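Long-range contacts in probable membrane transporter protein MamO (Magnetospirillum magneticum, PDB 5HMA), which promotes magnetite formation and activation of the MamE protease in magnetosomes, its protease-like domain binding transition metals while probably lacking proteolytic activity itself: residues 134-139 with 174-179; 101-106 with 139-144; 58-63 with 80-85. One frame throughout, in Å; residues are numbered along the deposited sequence.

Interaction 1 (134-139 with 174-179); sequences THLLRS and EGFTVP
With CG of both Arg138 (chi1 -68°) and Phe176 (chi1 -71°) anti to the carbonyl carbon, the two side chains rise from a non-hydrogen-bonded pair and run alongside each other in the same direction. The methylene CG of Arg138 lies over a face of the Phe176 ring, 4.1 Å from its centroid, a CH-pi contact. A bend at chi3 (70°) then lays the guanidinium almost parallel to the ring, with CZ of Phe176 over one guanidinium face. Resting on the ring, the group spends NH1 at its edge on Glu174, whose chain bends at chi2; the salt bridge from Arg138 NH1 to Glu174 OE1 is 3.0 Å, the two planes nearly perpendicular.

Beyond the ring, Leu136 meets Phe176 through CD1, while its CD2 packs on Val178 CG2 at 3.7 Å. On the face of the sheet opposite Arg138 and Phe176 lie Leu137 and Thr177, whose CB atoms are 3.9 Å apart. Their backbones exchange two bonds: Leu137 N to Thr177 O, 2.9 Å, lies in the carbonyl plane, whereas Thr177 N approaches Leu137 O from above its plane. Ser139 N reaches Gly175 O at 3.2 Å. A water links Ser139 OG with Thr177 OG1, 2.8 Å from each, and donates to the threonine. Thr177 OG1 is also hydrogen-bonded to Asn163 OD1, and Ser139 OG to Ala141 N.

Val178 packs against His71, a nickel ligand, so this end of the pairing adjoins the metal site. The whole is an antiparallel strand pair in the second sheet of a trypsin-like fold, the domain MamO uses for metal binding.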
# COMPACT_ATOMS: atom_id res chain seq x y z
N THR A 134 4.91 6.00 14.94
CA THR A 134 6.35 6.04 15.15
C THR A 134 7.09 4.94 14.39
O THR A 134 6.47 4.02 13.84
CB THR A 134 6.69 5.90 16.64
OG1 THR A 134 6.06 4.71 17.15
CG2 THR A 134 6.18 7.10 17.42
N HIS A 135 8.42 5.05 14.37
CA HIS A 135 9.31 4.05 13.76
C HIS A 135 8.96 3.73 12.31
O HIS A 135 8.96 2.58 11.89
CB HIS A 135 9.30 2.77 14.60
CG HIS A 135 9.60 3.01 16.05
ND1 HIS A 135 8.61 3.12 17.00
CD2 HIS A 135 10.77 3.17 16.71
CE1 HIS A 135 9.16 3.34 18.19
NE2 HIS A 135 10.47 3.37 18.04
N LEU A 136 8.68 4.78 11.54
CA LEU A 136 8.47 4.65 10.11
C LEU A 136 9.79 4.80 9.35
O LEU A 136 10.76 5.34 9.88
CB LEU A 136 7.48 5.69 9.61
CG LEU A 136 6.09 5.63 10.24
CD1 LEU A 136 5.32 6.89 9.93
CD2 LEU A 136 5.35 4.42 9.71
N LEU A 137 9.81 4.32 8.11
CA LEU A 137 10.88 4.65 7.18
C LEU A 137 10.60 5.97 6.48
O LEU A 137 9.45 6.39 6.36
CB LEU A 137 11.03 3.55 6.13
CG LEU A 137 11.12 2.11 6.62
CD1 LEU A 137 11.05 1.16 5.43
CD2 LEU A 137 12.40 1.91 7.42
N ARG A 138 11.66 6.62 6.01
CA ARG A 138 11.49 7.70 5.04
C ARG A 138 12.28 7.42 3.78
O ARG A 138 13.43 6.97 3.84
CB ARG A 138 11.93 9.03 5.62
CG ARG A 138 11.02 9.49 6.72
CD ARG A 138 11.35 10.90 7.09
NE ARG A 138 10.97 11.84 6.04
CZ ARG A 138 10.98 13.15 6.22
NH1 ARG A 138 10.63 13.97 5.24
NH2 ARG A 138 11.35 13.64 7.40
N SER A 139 11.67 7.68 2.64
CA SER A 139 12.36 7.56 1.37
C SER A 139 11.80 8.55 0.36
O SER A 139 10.63 8.95 0.44
CB SER A 139 12.24 6.14 0.82
OG SER A 139 11.08 6.04 0.02
N GLU A 174 6.45 14.47 1.12
CA GLU A 174 7.47 13.68 1.81
C GLU A 174 7.02 12.23 1.87
O GLU A 174 5.84 11.95 2.10
CB GLU A 174 7.71 14.22 3.22
CG GLU A 174 8.15 15.68 3.29
CD GLU A 174 9.49 15.93 2.62
OE1 GLU A 174 10.28 14.98 2.46
OE2 GLU A 174 9.75 17.10 2.23
N GLY A 175 7.96 11.30 1.69
CA GLY A 175 7.62 9.89 1.69
C GLY A 175 7.85 9.16 3.00
O GLY A 175 8.95 9.17 3.56
N PHE A 176 6.81 8.50 3.50
CA PHE A 176 6.93 7.66 4.68
C PHE A 176 6.55 6.23 4.34
O PHE A 176 5.89 5.98 3.32
CB PHE A 176 6.06 8.19 5.81
CG PHE A 176 6.57 9.46 6.40
CD1 PHE A 176 6.38 10.67 5.74
CD2 PHE A 176 7.29 9.45 7.58
CE1 PHE A 176 6.88 11.85 6.26
CE2 PHE A 176 7.79 10.64 8.13
CZ PHE A 176 7.59 11.84 7.46
N THR A 177 6.98 5.28 5.17
CA THR A 177 6.66 3.88 4.94
C THR A 177 6.51 3.11 6.24
O THR A 177 7.42 3.13 7.09
CB THR A 177 7.75 3.16 4.09
OG1 THR A 177 7.92 3.83 2.83
CG2 THR A 177 7.32 1.72 3.83
N VAL A 178 5.37 2.43 6.40
CA VAL A 178 5.16 1.49 7.49
C VAL A 178 5.89 0.19 7.18
O VAL A 178 5.60 -0.45 6.18
CB VAL A 178 3.67 1.21 7.71
CG1 VAL A 178 3.48 0.35 8.95
CG2 VAL A 178 2.88 2.53 7.79
N PRO A 179 6.86 -0.21 8.03
CA PRO A 179 7.61 -1.45 7.77
C PRO A 179 6.71 -2.68 7.66
O PRO A 179 5.74 -2.79 8.41
CB PRO A 179 8.54 -1.56 8.98
CG PRO A 179 8.71 -0.15 9.45
CD PRO A 179 7.38 0.53 9.19
O HOH W 1 9.07 6.24 2.01

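Interaction 2 (101-106 with 139-144); sequences VFAFGR and SDAVYS
Small side chains set the shape of this contact, in which a turn rests against the flank of a strand. From strand 101-106, Val101 and Ala103 put their CB atoms toward residues 139-144, and the intervening Phe102 faces away. The methyl of Ala103 is the central bump. It fits into a shallow hollow formed by the Ala141 methyl, the Ala141 carbonyl oxygen and Val142 CG2. Ala103 CB lies 3.8 Å from Ala141 CB. Closest is the carbonyl: Ala103 CB to Ala141 O is 3.5 Å. In return, Ala141 CB settles beside the backbone between Val101 and Ala103.

The hollow lies on a type I beta turn from Ser139 to Val142. Ser139 OG takes the crowded position between its own backbone N and carbonyl carbon (chi1 89°), where it accepts a bond of 3.2 Å from Ala141 N, making an ST turn. The chain curls off the end of strand 131-139, and the loop that follows folds back onto strand 100-106 of the same sheet, in the second barrel of the trypsin-like fold.

Val101 CG2, likewise in the crowded position, rests against Ser139 CB at 4.1 Å, beside the Ala141 methyl. Val142 has CG1 anti to the backbone N (chi1 173°), so CG2 is the branch turned to Ala103. Leu152 backs Val101 and Ala103, Asn163 touches Ala103 and Val142, and Gln147 NE2 binds the Ala141 carbonyl.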
# COMPACT_ATOMS: atom_id res chain seq x y z
N VAL A 101 15.09 1.50 -2.90
CA VAL A 101 13.75 0.91 -2.82
C VAL A 101 12.88 1.43 -3.95
O VAL A 101 13.25 2.37 -4.66
CB VAL A 101 13.09 1.19 -1.46
CG1 VAL A 101 13.80 0.39 -0.37
CG2 VAL A 101 13.15 2.68 -1.13
N PHE A 102 11.72 0.82 -4.13
CA PHE A 102 10.84 1.15 -5.24
C PHE A 102 9.43 1.24 -4.71
O PHE A 102 8.94 0.33 -4.04
CB PHE A 102 10.93 0.10 -6.36
CG PHE A 102 12.33 -0.13 -6.84
CD1 PHE A 102 13.22 -0.91 -6.11
CD2 PHE A 102 12.77 0.45 -8.03
CE1 PHE A 102 14.53 -1.11 -6.54
CE2 PHE A 102 14.08 0.24 -8.48
CZ PHE A 102 14.96 -0.53 -7.73
N ALA A 103 8.77 2.37 -4.99
CA ALA A 103 7.42 2.59 -4.49
C ALA A 103 6.45 2.48 -5.65
O ALA A 103 6.56 3.20 -6.64
CB ALA A 103 7.33 3.95 -3.82
N PHE A 104 5.51 1.54 -5.54
CA PHE A 104 4.55 1.27 -6.61
C PHE A 104 3.16 1.78 -6.22
O PHE A 104 2.80 1.75 -5.05
CB PHE A 104 4.47 -0.23 -6.92
CG PHE A 104 5.65 -0.79 -7.67
CD1 PHE A 104 6.84 -1.10 -7.01
CD2 PHE A 104 5.56 -1.04 -9.04
CE1 PHE A 104 7.92 -1.64 -7.71
CE2 PHE A 104 6.64 -1.58 -9.74
CZ PHE A 104 7.82 -1.88 -9.07
N GLY A 105 2.38 2.20 -7.21
CA GLY A 105 0.99 2.59 -6.98
C GLY A 105 0.18 2.48 -8.26
O GLY A 105 0.69 2.03 -9.29
N ARG A 106 -1.09 2.88 -8.19
CA ARG A 106 -1.92 2.98 -9.39
C ARG A 106 -2.64 4.31 -9.33
O ARG A 106 -3.16 4.71 -8.28
CB ARG A 106 -2.92 1.81 -9.51
CG ARG A 106 -2.27 0.42 -9.49
CD ARG A 106 -3.03 -0.62 -10.30
NE ARG A 106 -2.60 -0.68 -11.69
CZ ARG A 106 -1.70 -1.53 -12.17
NH1 ARG A 106 -1.11 -2.41 -11.39
NH2 ARG A 106 -1.39 -1.49 -13.46
N SER A 139 11.67 7.68 2.64
CA SER A 139 12.36 7.56 1.37
C SER A 139 11.80 8.55 0.36
O SER A 139 10.63 8.95 0.44
CB SER A 139 12.24 6.14 0.82
OG SER A 139 11.08 6.04 0.02
N ASP A 140 12.63 8.95 -0.58
CA ASP A 140 12.20 9.85 -1.63
C ASP A 140 11.58 9.09 -2.81
O ASP A 140 11.39 9.67 -3.88
CB ASP A 140 13.38 10.72 -2.11
CG ASP A 140 14.68 9.93 -2.23
OD1 ASP A 140 14.63 8.73 -2.57
OD2 ASP A 140 15.75 10.52 -2.00
N ALA A 141 11.26 7.81 -2.62
CA ALA A 141 10.59 7.04 -3.68
C ALA A 141 9.10 7.38 -3.75
O ALA A 141 8.44 7.14 -4.75
CB ALA A 141 10.77 5.54 -3.47
N VAL A 142 8.58 7.93 -2.66
CA VAL A 142 7.19 8.35 -2.58
C VAL A 142 7.07 9.83 -2.95
O VAL A 142 7.54 10.69 -2.21
CB VAL A 142 6.63 8.07 -1.19
CG1 VAL A 142 5.23 8.65 -1.03
CG2 VAL A 142 6.66 6.55 -0.90
N TYR A 143 6.47 10.11 -4.10
CA TYR A 143 6.40 11.48 -4.61
C TYR A 143 4.95 11.96 -4.81
O TYR A 143 4.71 13.15 -5.00
CB TYR A 143 7.17 11.59 -5.94
CG TYR A 143 6.47 10.91 -7.11
CD1 TYR A 143 6.51 9.53 -7.27
CD2 TYR A 143 5.75 11.66 -8.04
CE1 TYR A 143 5.85 8.90 -8.33
CE2 TYR A 143 5.10 11.05 -9.11
CZ TYR A 143 5.15 9.67 -9.25
OH TYR A 143 4.49 9.07 -10.31
N SER A 144 3.99 11.04 -4.77
CA SER A 144 2.60 11.38 -5.09
C SER A 144 1.60 10.84 -4.08
O SER A 144 1.75 9.72 -3.60
CB SER A 144 2.22 10.88 -6.49
OG SER A 144 0.82 10.95 -6.72

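Interaction 3 (58-63 with 80-85); sequences RRFPAQ and TTEKFL
Phe60 leaves strand 58-63 with its CB directed at residues 80-85 and its CG anti to the carbonyl carbon (chi1 -55°). From CB and CG the ring reaches out between Thr80, Glu82 and Phe84. On one flank CD1 meets Thr80, 3.7 Å from Thr80 CB, and CE1 goes on to Thr80 OG1 at 3.6 Å and to Glu82 OE2, which sits at the ring edge near its plane. Over one face lies Phe84, the closest pair being Phe60 CE2 and Phe84 CE2 at 3.8 Å. The tip, CZ, abuts one face of the Arg58 guanidinium, toward its rim.

The two phenylalanine rings meet T-shaped: the edge of Phe84 points at the face of Phe60, with centroids 5.4 Å apart and planes at 83°. Thr80 has OG1 anti to the backbone N (chi1 177°), where it accepts a bond of 2.9 Å from Glu82 N in an ST turn. From there the Glu82 side chain, bent at chi2, extends to Arg58, the two flat groups almost perpendicular. Arg58 NH1 to Glu82 OE1 (3.4 Å) and Arg58 NH2 to Glu82 OE2 (3.3 Å) are both weak hydrogen bonds.

The contact ties strand 58-68, between strands 73-78 and 47-51 of the first barrel, to the loop leaving strand 73-78; Val51 and Met78 pack on both phenylalanines. The salt bridge thus probably adds a modest pull, while Phe60 carries the largest share of the contact.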
# COMPACT_ATOMS: atom_id res chain seq x y z
N ARG A 58 -10.21 -4.74 -13.60
CA ARG A 58 -11.37 -5.40 -12.99
C ARG A 58 -11.58 -4.91 -11.57
O ARG A 58 -10.62 -4.69 -10.82
CB ARG A 58 -11.20 -6.92 -13.01
CG ARG A 58 -11.43 -7.50 -14.40
CD ARG A 58 -11.68 -9.00 -14.37
NE ARG A 58 -12.77 -9.37 -13.48
CZ ARG A 58 -13.08 -10.63 -13.21
NH1 ARG A 58 -12.38 -11.61 -13.77
NH2 ARG A 58 -14.08 -10.93 -12.39
N ARG A 59 -12.84 -4.73 -11.19
CA ARG A 59 -13.14 -4.22 -9.86
C ARG A 59 -13.74 -5.30 -8.99
O ARG A 59 -14.51 -6.12 -9.46
CB ARG A 59 -14.08 -3.02 -9.94
CG ARG A 59 -13.39 -1.84 -10.60
CD ARG A 59 -14.28 -0.66 -10.73
NE ARG A 59 -14.56 -0.02 -9.45
CZ ARG A 59 -15.30 1.07 -9.33
NH1 ARG A 59 -15.82 1.63 -10.42
NH2 ARG A 59 -15.53 1.61 -8.13
N PHE A 60 -13.37 -5.30 -7.72
CA PHE A 60 -13.93 -6.24 -6.76
C PHE A 60 -14.30 -5.49 -5.51
O PHE A 60 -13.51 -4.67 -5.02
CB PHE A 60 -12.93 -7.35 -6.42
CG PHE A 60 -12.41 -8.10 -7.61
CD1 PHE A 60 -13.10 -9.19 -8.11
CD2 PHE A 60 -11.25 -7.68 -8.26
CE1 PHE A 60 -12.64 -9.88 -9.23
CE2 PHE A 60 -10.78 -8.36 -9.37
CZ PHE A 60 -11.47 -9.46 -9.86
N PRO A 61 -15.51 -5.74 -4.98
CA PRO A 61 -15.86 -5.17 -3.68
C PRO A 61 -14.95 -5.72 -2.57
O PRO A 61 -14.47 -6.86 -2.66
CB PRO A 61 -17.33 -5.61 -3.46
CG PRO A 61 -17.59 -6.68 -4.47
CD PRO A 61 -16.58 -6.57 -5.57
N ALA A 62 -14.68 -4.92 -1.56
CA ALA A 62 -13.84 -5.38 -0.47
C ALA A 62 -14.43 -4.96 0.86
O ALA A 62 -15.07 -3.92 0.96
CB ALA A 62 -12.42 -4.86 -0.61
N GLN A 63 -14.24 -5.81 1.87
CA GLN A 63 -14.62 -5.48 3.23
C GLN A 63 -13.35 -5.31 4.04
O GLN A 63 -12.32 -5.92 3.74
CB GLN A 63 -15.50 -6.58 3.85
CG GLN A 63 -16.77 -6.91 3.07
CD GLN A 63 -17.70 -5.73 2.92
OE1 GLN A 63 -17.97 -5.00 3.89
NE2 GLN A 63 -18.21 -5.52 1.71
N THR A 80 -14.69 -12.31 -3.83
CA THR A 80 -14.56 -12.88 -5.17
C THR A 80 -14.22 -14.36 -5.07
O THR A 80 -13.63 -14.79 -4.08
CB THR A 80 -13.44 -12.16 -5.98
OG1 THR A 80 -13.29 -12.80 -7.25
CG2 THR A 80 -12.14 -12.22 -5.22
N THR A 81 -14.57 -15.14 -6.09
CA THR A 81 -14.08 -16.51 -6.16
C THR A 81 -12.70 -16.59 -6.84
O THR A 81 -12.13 -17.67 -6.98
CB THR A 81 -15.04 -17.42 -6.94
OG1 THR A 81 -15.43 -16.75 -8.14
CG2 THR A 81 -16.27 -17.70 -6.12
N GLU A 82 -12.17 -15.46 -7.28
CA GLU A 82 -10.93 -15.51 -8.04
C GLU A 82 -9.65 -15.54 -7.18
O GLU A 82 -9.65 -15.09 -6.04
CB GLU A 82 -10.87 -14.32 -9.00
CG GLU A 82 -10.78 -14.80 -10.44
CD GLU A 82 -11.90 -14.30 -11.30
OE1 GLU A 82 -11.95 -14.70 -12.47
OE2 GLU A 82 -12.71 -13.49 -10.81
N LYS A 83 -8.58 -16.08 -7.76
CA LYS A 83 -7.27 -16.12 -7.10
C LYS A 83 -6.36 -15.01 -7.64
O LYS A 83 -6.54 -14.54 -8.77
CB LYS A 83 -6.62 -17.49 -7.32
CG LYS A 83 -7.02 -18.60 -6.32
CD LYS A 83 -8.51 -18.68 -6.04
CE LYS A 83 -8.84 -19.98 -5.30
NZ LYS A 83 -10.02 -19.83 -4.42
N PHE A 84 -5.37 -14.60 -6.85
CA PHE A 84 -4.52 -13.46 -7.19
C PHE A 84 -3.05 -13.75 -6.97
O PHE A 84 -2.68 -14.35 -5.95
CB PHE A 84 -4.90 -12.22 -6.37
CG PHE A 84 -6.32 -11.76 -6.58
CD1 PHE A 84 -7.38 -12.40 -5.92
CD2 PHE A 84 -6.60 -10.69 -7.42
CE1 PHE A 84 -8.70 -11.99 -6.11
CE2 PHE A 84 -7.94 -10.26 -7.61
CZ PHE A 84 -8.98 -10.92 -6.94
N LEU A 85 -2.23 -13.32 -7.92
CA LEU A 85 -0.80 -13.15 -7.68
C LEU A 85 -0.62 -12.11 -6.57
O LEU A 85 -1.35 -11.11 -6.51
CB LEU A 85 -0.08 -12.70 -8.96
CG LEU A 85 -0.04 -13.74 -10.08
CD1 LEU A 85 0.70 -13.21 -11.31
CD2 LEU A 85 0.62 -15.01 -9.57

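In the fold
Two of the three contacts belong together. Interactions 1 and 2 have centres about 11 Å apart, share Ser139 and serve the same sheet; Gly175 CA of the first touches Val142 CB of the second at 3.6 Å, so strand pair and turn form one packed unit. Interaction 3 lies on the other side of the chain's centre, about 28 Å from interaction 1 and 24 Å from interaction 2 between centres, in the first barrel of the double-barrel trypsin-like fold. Interaction 1 alone adjoins the nickel site: the Val178 side chain is about 4 Å from that of His71 and 8 Å from that of His186, and the His135 side chain about 8 Å from the ion.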